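Local coordinates for p-47 protein (Clostridium botulinum, PDB 6EKT) that may form part of a progenitor complex that protects botulinum neurotoxin in the gut, and has a fold resembling tubular lipid-binding (TULIP) proteins, at residues A[29-34]-A[409-414]; A[195-200]-A[210-215]; A[268-273]-A[282-287]. All coordinates share one frame; numbering follows the deposited sequence. Where two conformers were deposited one is given.

Contact 1: A[29-34]-A[409-414]; sequences IVYGCS and NTIKWN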
loop_
_atom_site.group_PDB
_atom_site.type_symbol
_atom_site.label_atom_id
_atom_site.label_comp_id
_atom_site.label_asym_id
_atom_site.label_seq_id
_atom_site.Cartn_x
_atom_site.Cartn_y
_atom_site.Cartn_z
ATOM N N ILE A 29 -2.271 -5.088 -0.009
ATOM C CA ILE A 29 -1.977 -3.679 0.279
ATOM C C ILE A 29 -0.946 -3.667 1.368
ATOM O O ILE A 29 -1.088 -4.383 2.368
ATOM C CB ILE A 29 -3.209 -2.837 0.740
ATOM C CG1 ILE A 29 -4.405 -3.054 -0.206
ATOM C CG2 ILE A 29 -2.832 -1.351 0.836
ATOM C CD1 ILE A 29 -5.701 -2.347 0.219
ATOM N N VAL A 30 0.102 -2.879 1.146
ATOM C CA VAL A 30 1.230 -2.796 2.095
ATOM C C VAL A 30 1.301 -1.349 2.557
ATOM O O VAL A 30 1.223 -0.432 1.716
ATOM C CB VAL A 30 2.561 -3.247 1.442
ATOM C CG1 VAL A 30 3.719 -3.103 2.424
ATOM C CG2 VAL A 30 2.471 -4.689 1.000
ATOM N N TYR A 31 1.427 -1.147 3.876
ATOM C CA TYR A 31 1.483 0.186 4.468
ATOM C C TYR A 31 2.812 0.383 5.161
ATOM O O TYR A 31 3.269 -0.514 5.861
ATOM C CB TYR A 31 0.374 0.336 5.510
ATOM C CG TYR A 31 -1.018 0.018 4.987
ATOM C CD1 TYR A 31 -1.488 -1.297 4.947
ATOM C CD2 TYR A 31 -1.882 1.049 4.568
ATOM C CE1 TYR A 31 -2.766 -1.594 4.487
ATOM C CE2 TYR A 31 -3.179 0.767 4.096
ATOM C CZ TYR A 31 -3.610 -0.548 4.072
ATOM O OH TYR A 31 -4.855 -0.852 3.610
ATOM N N GLY A 32 3.435 1.545 4.973
ATOM C CA GLY A 32 4.726 1.823 5.644
ATOM C C GLY A 32 4.862 3.185 6.308
ATOM O O GLY A 32 4.276 4.177 5.847
ATOM N N CYS A 33 5.642 3.226 7.392
ATOM C CA CYS A 33 5.982 4.480 8.076
ATOM C C CYS A 33 7.434 4.464 8.514
ATOM O O CYS A 33 7.953 3.432 8.962
ATOM C CB CYS A 33 5.078 4.737 9.289
ATOM S SG CYS A 33 5.306 6.351 10.094
ATOM N N SER A 34 8.076 5.617 8.351
ATOM C CA SER A 34 9.458 5.855 8.759
ATOM C C SER A 34 9.582 5.760 10.283
ATOM O O SER A 34 8.705 6.249 11.014
ATOM C CB SER A 34 9.871 7.248 8.252
ATOM O OG SER A 34 11.071 7.703 8.853
ATOM N N ASN A 409 -7.494 5.763 5.178
ATOM C CA ASN A 409 -8.648 4.860 5.322
ATOM C C ASN A 409 -8.496 3.685 6.309
ATOM O O ASN A 409 -9.419 3.382 7.079
ATOM C CB ASN A 409 -9.034 4.299 3.953
ATOM C CG ASN A 409 -10.349 3.567 3.990
ATOM O OD1 ASN A 409 -11.421 4.184 4.103
ATOM N ND2 ASN A 409 -10.281 2.246 3.944
ATOM N N THR A 410 -7.354 3.001 6.238
ATOM C CA THR A 410 -7.184 1.695 6.860
ATOM C C THR A 410 -6.147 1.734 7.980
ATOM O O THR A 410 -6.449 1.339 9.096
ATOM C CB THR A 410 -6.862 0.614 5.796
ATOM O OG1 THR A 410 -7.953 0.550 4.871
ATOM C CG2 THR A 410 -6.658 -0.780 6.434
ATOM N N ILE A 411 -4.949 2.223 7.682
ATOM C CA ILE A 411 -3.880 2.304 8.673
ATOM C C ILE A 411 -3.619 3.758 8.969
ATOM O O ILE A 411 -3.283 4.526 8.072
ATOM C CB ILE A 411 -2.576 1.603 8.191
ATOM C CG1 ILE A 411 -2.828 0.105 7.926
ATOM C CG2 ILE A 411 -1.384 1.839 9.149
ATOM C CD1 ILE A 411 -3.373 -0.708 9.093
ATOM N N LYS A 412 -3.790 4.119 10.232
ATOM C CA LYS A 412 -3.352 5.412 10.714
ATOM C C LYS A 412 -2.185 5.201 11.666
ATOM O O LYS A 412 -2.356 4.670 12.767
ATOM C CB LYS A 412 -4.502 6.147 11.399
ATOM C CG LYS A 412 -5.634 6.515 10.438
ATOM C CD LYS A 412 -6.580 7.567 11.012
ATOM C CE LYS A 412 -7.482 7.041 12.127
ATOM N NZ LYS A 412 -8.310 5.899 11.648
ATOM N N TRP A 413 -1.003 5.609 11.222
ATOM C CA TRP A 413 0.216 5.483 12.020
ATOM C C TRP A 413 0.167 6.445 13.197
ATOM O O TRP A 413 -0.046 7.644 13.007
ATOM C CB TRP A 413 1.430 5.721 11.143
ATOM C CG TRP A 413 1.613 4.629 10.099
ATOM C CD1 TRP A 413 1.248 4.677 8.780
ATOM C CD2 TRP A 413 2.174 3.338 10.315
ATOM N NE1 TRP A 413 1.574 3.494 8.151
ATOM C CE2 TRP A 413 2.161 2.659 9.064
ATOM C CE3 TRP A 413 2.734 2.697 11.433
ATOM C CZ2 TRP A 413 2.653 1.355 8.905
ATOM C CZ3 TRP A 413 3.236 1.390 11.280
ATOM C CH2 TRP A 413 3.190 0.735 10.023
ATOM N N ASN A 414 0.329 5.892 14.406
ATOM C CA ASN A 414 0.058 6.573 15.701
ATOM C C ASN A 414 -1.365 7.143 15.805
ATOM O O ASN A 414 -1.605 8.137 16.490
ATOM C CB ASN A 414 1.146 7.615 16.071
ATOM C CG ASN A 414 1.005 8.158 17.514
ATOM O OD1 ASN A 414 0.811 7.406 18.476
ATOM N ND2 ASN A 414 1.101 9.475 17.656
#

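Contact 2: A[195-200]-A[210-215]; sequences KFVYYS and FILSVV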
loop_
_atom_site.group_PDB
_atom_site.type_symbol
_atom_site.label_atom_id
_atom_site.label_comp_id
_atom_site.label_asym_id
_atom_site.label_seq_id
_atom_site.Cartn_x
_atom_site.Cartn_y
_atom_site.Cartn_z
ATOM N N LYS A 195 0.094 -8.613 8.888
ATOM C CA LYS A 195 1.367 -8.931 9.534
ATOM C C LYS A 195 2.180 -7.652 9.683
ATOM O O LYS A 195 2.154 -6.794 8.797
ATOM C CB LYS A 195 2.163 -9.887 8.639
ATOM C CG LYS A 195 3.095 -10.829 9.401
ATOM C CD LYS A 195 4.135 -11.516 8.511
ATOM C CE LYS A 195 3.467 -12.307 7.391
ATOM N NZ LYS A 195 4.263 -13.418 6.786
ATOM N N PHE A 196 2.927 -7.542 10.780
ATOM C CA PHE A 196 3.936 -6.484 10.937
ATOM C C PHE A 196 5.340 -6.963 10.547
ATOM O O PHE A 196 5.734 -8.085 10.891
ATOM C CB PHE A 196 3.962 -5.932 12.388
ATOM C CG PHE A 196 5.213 -5.146 12.699
ATOM C CD1 PHE A 196 5.401 -3.870 12.159
ATOM C CD2 PHE A 196 6.240 -5.714 13.465
ATOM C CE1 PHE A 196 6.578 -3.150 12.397
ATOM C CE2 PHE A 196 7.425 -4.999 13.708
ATOM C CZ PHE A 196 7.590 -3.721 13.167
ATOM N N VAL A 197 6.103 -6.110 9.852
ATOM C CA VAL A 197 7.484 -6.429 9.461
ATOM C C VAL A 197 8.322 -5.168 9.558
ATOM O O VAL A 197 7.896 -4.126 9.057
ATOM C CB VAL A 197 7.568 -6.937 7.986
ATOM C CG1 VAL A 197 8.983 -7.392 7.641
ATOM C CG2 VAL A 197 6.636 -8.103 7.768
ATOM N N TYR A 198 9.498 -5.260 10.202
ATOM C CA TYR A 198 10.456 -4.141 10.240
ATOM C C TYR A 198 11.448 -4.308 9.112
ATOM O O TYR A 198 11.875 -5.418 8.857
ATOM C CB TYR A 198 11.214 -4.079 11.583
ATOM C CG TYR A 198 12.052 -2.820 11.727
ATOM C CD1 TYR A 198 13.382 -2.764 11.278
ATOM C CD2 TYR A 198 11.495 -1.663 12.269
ATOM C CE1 TYR A 198 14.129 -1.590 11.394
ATOM C CE2 TYR A 198 12.230 -0.497 12.385
ATOM C CZ TYR A 198 13.540 -0.466 11.958
ATOM O OH TYR A 198 14.227 0.717 12.080
ATOM N N TYR A 199 11.828 -3.212 8.455
ATOM C CA TYR A 199 12.715 -3.261 7.290
ATOM C C TYR A 199 13.846 -2.255 7.425
ATOM O O TYR A 199 13.594 -1.097 7.766
ATOM C CB TYR A 199 11.911 -2.963 6.000
ATOM C CG TYR A 199 12.732 -2.890 4.720
ATOM C CD1 TYR A 199 13.301 -1.673 4.301
ATOM C CD2 TYR A 199 12.923 -4.024 3.913
ATOM C CE1 TYR A 199 14.041 -1.583 3.128
ATOM C CE2 TYR A 199 13.677 -3.944 2.733
ATOM C CZ TYR A 199 14.230 -2.719 2.346
ATOM O OH TYR A 199 14.964 -2.612 1.182
ATOM N N SER A 200 15.072 -2.693 7.116
ATOM C CA SER A 200 16.276 -1.835 7.117
ATOM C C SER A 200 16.734 -1.483 5.694
ATOM O O SER A 200 17.197 -2.361 4.962
ATOM C CB SER A 200 17.417 -2.504 7.896
ATOM O OG SER A 200 17.050 -2.736 9.256
ATOM N N PHE A 210 6.415 -1.693 8.568
ATOM C CA PHE A 210 5.453 -2.073 7.531
ATOM C C PHE A 210 4.331 -2.910 8.096
ATOM O O PHE A 210 4.554 -3.704 9.009
ATOM C CB PHE A 210 6.145 -2.855 6.403
ATOM C CG PHE A 210 6.920 -1.996 5.447
ATOM C CD1 PHE A 210 6.255 -1.160 4.545
ATOM C CD2 PHE A 210 8.317 -2.050 5.409
ATOM C CE1 PHE A 210 6.970 -0.364 3.646
ATOM C CE2 PHE A 210 9.046 -1.271 4.509
ATOM C CZ PHE A 210 8.375 -0.422 3.626
ATOM N N ILE A 211 3.131 -2.731 7.545
ATOM C CA ILE A 211 2.010 -3.657 7.778
ATOM C C ILE A 211 1.662 -4.231 6.411
ATOM O O ILE A 211 1.405 -3.477 5.465
ATOM C CB ILE A 211 0.779 -2.950 8.433
ATOM C CG1 ILE A 211 1.107 -2.526 9.871
ATOM C CG2 ILE A 211 -0.466 -3.847 8.410
ATOM C CD1 ILE A 211 0.151 -1.486 10.470
ATOM N N LEU A 212 1.678 -5.557 6.318
ATOM C CA LEU A 212 1.328 -6.286 5.100
ATOM C C LEU A 212 -0.091 -6.800 5.264
ATOM O O LEU A 212 -0.398 -7.380 6.302
ATOM C CB LEU A 212 2.297 -7.468 4.915
ATOM C CG LEU A 212 3.727 -7.232 4.415
ATOM C CD1 LEU A 212 4.466 -6.071 5.039
ATOM C CD2 LEU A 212 4.564 -8.501 4.526
ATOM N N SER A 213 -0.959 -6.604 4.258
ATOM C CA SER A 213 -2.358 -7.045 4.393
ATOM C C SER A 213 -2.861 -7.820 3.192
ATOM O O SER A 213 -2.427 -7.579 2.054
ATOM C CB SER A 213 -3.319 -5.857 4.653
ATOM O OG SER A 213 -3.532 -5.056 3.487
ATOM N N VAL A 214 -3.814 -8.718 3.457
ATOM C CA VAL A 214 -4.664 -9.291 2.409
ATOM C C VAL A 214 -6.124 -8.914 2.698
ATOM O O VAL A 214 -6.517 -8.830 3.859
ATOM C CB VAL A 214 -4.435 -10.815 2.320
ATOM C CG1 VAL A 214 -5.521 -11.506 1.533
ATOM C CG2 VAL A 214 -3.105 -11.087 1.621
ATOM N N VAL A 215 -6.900 -8.670 1.636
ATOM C CA VAL A 215 -8.291 -8.210 1.723
ATOM C C VAL A 215 -9.346 -9.329 1.512
ATOM O O VAL A 215 -10.548 -9.049 1.428
ATOM C CB VAL A 215 -8.565 -7.027 0.755
ATOM C CG1 VAL A 215 -7.723 -5.797 1.112
ATOM C CG2 VAL A 215 -8.347 -7.437 -0.704
#

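Contact 3: A[268-273]-A[282-287]; sequences NFEVIS and VNNSTL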
loop_
_atom_site.group_PDB
_atom_site.type_symbol
_atom_site.label_atom_id
_atom_site.label_comp_id
_atom_site.label_asym_id
_atom_site.label_seq_id
_atom_site.Cartn_x
_atom_site.Cartn_y
_atom_site.Cartn_z
ATOM N N ASN A 268 -19.746 -2.991 -18.549
ATOM C CA ASN A 268 -19.311 -3.605 -19.814
ATOM C C ASN A 268 -17.939 -4.249 -19.746
ATOM O O ASN A 268 -17.486 -4.868 -20.717
ATOM C CB ASN A 268 -19.335 -2.571 -20.954
ATOM C CG ASN A 268 -20.741 -2.098 -21.265
ATOM O OD1 ASN A 268 -21.135 -0.990 -20.902
ATOM N ND2 ASN A 268 -21.521 -2.961 -21.897
ATOM N N PHE A 269 -17.270 -4.118 -18.596
ATOM C CA PHE A 269 -15.909 -4.597 -18.458
ATOM C C PHE A 269 -15.750 -5.391 -17.164
ATOM O O PHE A 269 -16.604 -5.318 -16.282
ATOM C CB PHE A 269 -14.923 -3.422 -18.427
ATOM C CG PHE A 269 -15.041 -2.480 -19.601
ATOM C CD1 PHE A 269 -15.925 -1.376 -19.556
ATOM C CD2 PHE A 269 -14.259 -2.669 -20.740
ATOM C CE1 PHE A 269 -16.030 -0.484 -20.629
ATOM C CE2 PHE A 269 -14.359 -1.771 -21.819
ATOM C CZ PHE A 269 -15.238 -0.682 -21.763
ATOM N N GLU A 270 -14.640 -6.123 -17.068
ATOM C CA GLU A 270 -14.297 -6.882 -15.872
ATOM C C GLU A 270 -12.799 -7.174 -15.846
ATOM O O GLU A 270 -12.135 -7.171 -16.889
ATOM C CB GLU A 270 -15.105 -8.196 -15.817
ATOM C CG GLU A 270 -14.641 -9.268 -16.790
ATOM C CD GLU A 270 -15.570 -10.465 -16.830
ATOM O OE1 GLU A 270 -16.537 -10.419 -17.595
ATOM O OE2 GLU A 270 -15.333 -11.452 -16.100
ATOM N N VAL A 271 -12.292 -7.468 -14.644
ATOM C CA VAL A 271 -10.912 -7.863 -14.458
ATOM C C VAL A 271 -10.794 -9.385 -14.537
ATOM O O VAL A 271 -11.480 -10.107 -13.814
ATOM C CB VAL A 271 -10.361 -7.367 -13.085
ATOM C CG1 VAL A 271 -9.004 -7.989 -12.796
ATOM C CG2 VAL A 271 -10.263 -5.849 -13.071
ATOM N N ILE A 272 -9.931 -9.865 -15.428
ATOM C CA ILE A 272 -9.542 -11.271 -15.450
ATOM C C ILE A 272 -8.297 -11.404 -14.562
ATOM O O ILE A 272 -7.281 -10.743 -14.806
ATOM C CB ILE A 272 -9.227 -11.738 -16.898
ATOM C CG1 ILE A 272 -10.383 -11.392 -17.856
ATOM C CG2 ILE A 272 -8.809 -13.212 -16.948
ATOM C CD1 ILE A 272 -11.714 -12.100 -17.619
ATOM N N SER A 273 -8.391 -12.251 -13.543
ATOM C CA SER A 273 -7.262 -12.517 -12.668
ATOM C C SER A 273 -6.236 -13.341 -13.418
ATOM O O SER A 273 -6.589 -14.210 -14.223
ATOM C CB SER A 273 -7.714 -13.246 -11.406
ATOM O OG SER A 273 -8.520 -12.398 -10.612
ATOM N N VAL A 282 -10.955 -6.774 -19.656
ATOM C CA VAL A 282 -11.594 -7.101 -20.935
ATOM C C VAL A 282 -13.026 -6.573 -20.922
ATOM O O VAL A 282 -13.601 -6.352 -19.859
ATOM C CB VAL A 282 -11.608 -8.617 -21.226
ATOM C CG1 VAL A 282 -10.186 -9.166 -21.422
ATOM C CG2 VAL A 282 -12.398 -9.399 -20.166
ATOM N N ASN A 283 -13.611 -6.377 -22.108
ATOM C CA ASN A 283 -15.042 -6.163 -22.192
ATOM C C ASN A 283 -15.750 -7.518 -22.043
ATOM O O ASN A 283 -15.168 -8.584 -22.324
ATOM C CB ASN A 283 -15.431 -5.492 -23.538
ATOM C CG ASN A 283 -15.137 -6.382 -24.751
ATOM O OD1 ASN A 283 -14.055 -6.948 -24.861
ATOM N ND2 ASN A 283 -16.109 -6.498 -25.675
ATOM N N ASN A 284 -16.999 -7.465 -21.596
ATOM C CA ASN A 284 -17.852 -8.659 -21.468
ATOM C C ASN A 284 -19.060 -8.616 -22.415
ATOM O O ASN A 284 -19.943 -9.484 -22.356
ATOM C CB ASN A 284 -18.312 -8.807 -20.011
ATOM C CG ASN A 284 -19.078 -7.590 -19.495
ATOM O OD1 ASN A 284 -19.732 -6.882 -20.250
ATOM N ND2 ASN A 284 -19.018 -7.362 -18.181
ATOM N N SER A 285 -19.104 -7.591 -23.272
ATOM C CA SER A 285 -20.213 -7.349 -24.198
ATOM C C SER A 285 -19.783 -6.287 -25.235
ATOM O O SER A 285 -18.760 -5.603 -25.065
ATOM C CB SER A 285 -21.443 -6.864 -23.414
ATOM O OG SER A 285 -21.035 -5.918 -22.438
ATOM N N THR A 286 -20.560 -6.158 -26.308
ATOM C CA THR A 286 -20.315 -5.143 -27.341
ATOM C C THR A 286 -20.335 -3.756 -26.729
ATOM O O THR A 286 -21.149 -3.459 -25.850
ATOM C CB THR A 286 -21.399 -5.175 -28.428
ATOM O OG1 THR A 286 -21.607 -6.529 -28.814
ATOM C CG2 THR A 286 -20.967 -4.351 -29.648
ATOM N N LEU A 287 -19.411 -2.933 -27.186
ATOM C CA LEU A 287 -19.310 -1.575 -26.732
ATOM C C LEU A 287 -19.885 -0.681 -27.803
ATOM O O LEU A 287 -19.354 -0.603 -28.913
ATOM C CB LEU A 287 -17.852 -1.234 -26.423
ATOM C CG LEU A 287 -17.065 -2.225 -25.543
ATOM C CD1 LEU A 287 -15.657 -1.674 -25.345
ATOM C CD2 LEU A 287 -17.748 -2.436 -24.192
#

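Contact 1: A[29-34]-A[409-414]
The rings of Tyr-31 and Trp-413 reach across the gap because each side chain turns its CG beside its own backbone N, opposite the carbonyl carbon (chi1 -54° and -67°). This is face-to-face packing of two antiparallel beta sheets in a TULIP-like protein. Strand 29-34 runs inside one sheet and strand 411-413 forms the border of the other, their axes 8.5 Å apart and nearly parallel at 7°. At that spacing the join is made mainly by side chains.

Ile-411 lays CG1 over the middle of the Tyr-31 ring, a CH-pi contact with 3.5 Å from CG1 to the ring centroid. Beyond the ring, the phenol oxygen rests on Thr-410, with Tyr-31 OH 3.3 Å from Thr-410 CB and CG2 only slightly farther. The two side chains cross at about a right angle. Met-189, from a loop, packs on both residues.

Trp-413 is held flat between two aliphatic carbons. Cys-33 CB sits over one face, 3.4 Å from Trp-413 CD2, while Ile-411 CG2 lies against the opposite face, shifted toward the rim. The benzo carbon CZ2 of Trp-413, on the NE1 side of the indole, comes within 3.6 Å of Tyr-31 O, which lies at the ring edge near its plane. Ile-211 of the neighbouring strand 208-214 also touches Ile-411 and Trp-413, widening the interface between the sheets. Cys-33 SG stands obliquely to the indole, 4.5 Å from the centroid of the five-membered ring of Trp-413.

Contact 2: A[195-200]-A[210-215]
Phe-210 and Val-197 face each other as a hydrogen-bonded pair of an antiparallel beta hairpin, and the phenylalanine side chain leaves the backbone beside its partner's carbonyl. Phe-210 CB lies 3.4 Å from Val-197 O. CG stands opposite the carbonyl carbon of Phe-210 (chi1 -78°), which swings the ring along the hairpin toward Tyr-199. Phe-210 CD2 passes 3.8 Å from Tyr-199 CB, and CE2 comes closer still, 3.6 Å from the same CB, which lies in the plane of the phenylalanine ring at its edge. Tyr-199 and Phe-210 run side by side, pointing the same way, yet the phenol end leads off from the contact. On the other flank, Phe-210 CD1 packs on Tyr-31 O and Gly-32 CA of strand 29-34; the side chain also touches Val-30 and, from a loop, Val-227.

Four backbone hydrogen bonds join the strands, two for each of the pairs Lys-195 with Leu-212 and Val-197 with Phe-210. Leu-212 N to Lys-195 O is short and nearly straight, 2.8 Å with 167° at the hydrogen. Between these pairs, Phe-196 and Ile-211 form a non-hydrogen-bonded pair with CA atoms 4.7 Å apart. Their side chains emerge on the face opposite Phe-210, and Phe-196 CD1 lies 3.3 Å from Phe-210 O. On the Phe-210 face, Val-197 CG2 meets Leu-212 CD2 at 3.9 Å.

Strand 193-199 is one of the two outermost strands of its sheet, and strand 208-214 lies between it and strand 29-34. Trp-27 packs on Lys-195 and Leu-212, whereas Phe-196 and Ile-211 face strands 81-88 and 108-118 of a second sheet, touching Leu-82, Leu-113 and Phe-115.

Contact 3: A[268-273]-A[282-287]
Phe-269 and Leu-287 form the tight, buried end of this contact: the two side chains cross at about a right angle, with Leu-287 CD1 3.7 Å from Phe-269 CZ. The other methyl, Leu-287 CD2, reaches Asn-268 CB at 3.6 Å. Leu-253, Leu-256 and Ile-264 close around the phenylalanine, and Phe-306 meets it edge to face.

Asn-268 is buried too, but its polar atoms are taken up. Asn-268 ND2 donates to Ser-285 OG, 3.0 Å away and in the amide plane. Ser-285 OG in turn donates to Asn-284 OD1 over 2.7 Å. The carbonyl of Asn-268 accepts Asn-284 N, which approaches from above the carbonyl plane, while OD1 bonds to the backbone of Asn-265. These bonds tie the irregular 284-286 part of strand 279-288 to Asn-268.

The solvent side is that of Asn-284 and Glu-270, where Glu-270 OE1 comes nearest to Asn-284 CB, at 3.4 Å. Glu-270 CG lies between its backbone N and carbonyl carbon (chi1 74°), bringing the extended chain across Val-282 and Asn-284. Val-282 CG2 and Ile-272 CG1 make a partly exposed apolar contact at 3.7 Å. Glu-270 and Val-282 exchange reciprocal backbone bonds, of which Val-282 N to Glu-270 O is nearly straight (168°). Such a pair belongs to an antiparallel beta hairpin, in which strand 269-273 borders strand 279-288 of the large antiparallel sheet.

In the fold
Contacts 1 and 2 lie about 9 Å apart, centre to centre, in the buried middle of the elongated chain and share one sheet, where strands 29-34 and 208-214 are neighbours. Contact 2 builds that sheet edge through backbone bonds; contact 1 presses the same sheet onto another chiefly through aromatic and aliphatic side chains, with no backbone pairing. Contact 3 is about 33 Å from both, centre to centre, in a different sheet. Like contact 2 it is a hairpin, but it is partly open to solvent and adds asparagine and serine side-chain bonds. Along the chain, contact 1 encloses both hairpins, bringing together segments 375 residues apart.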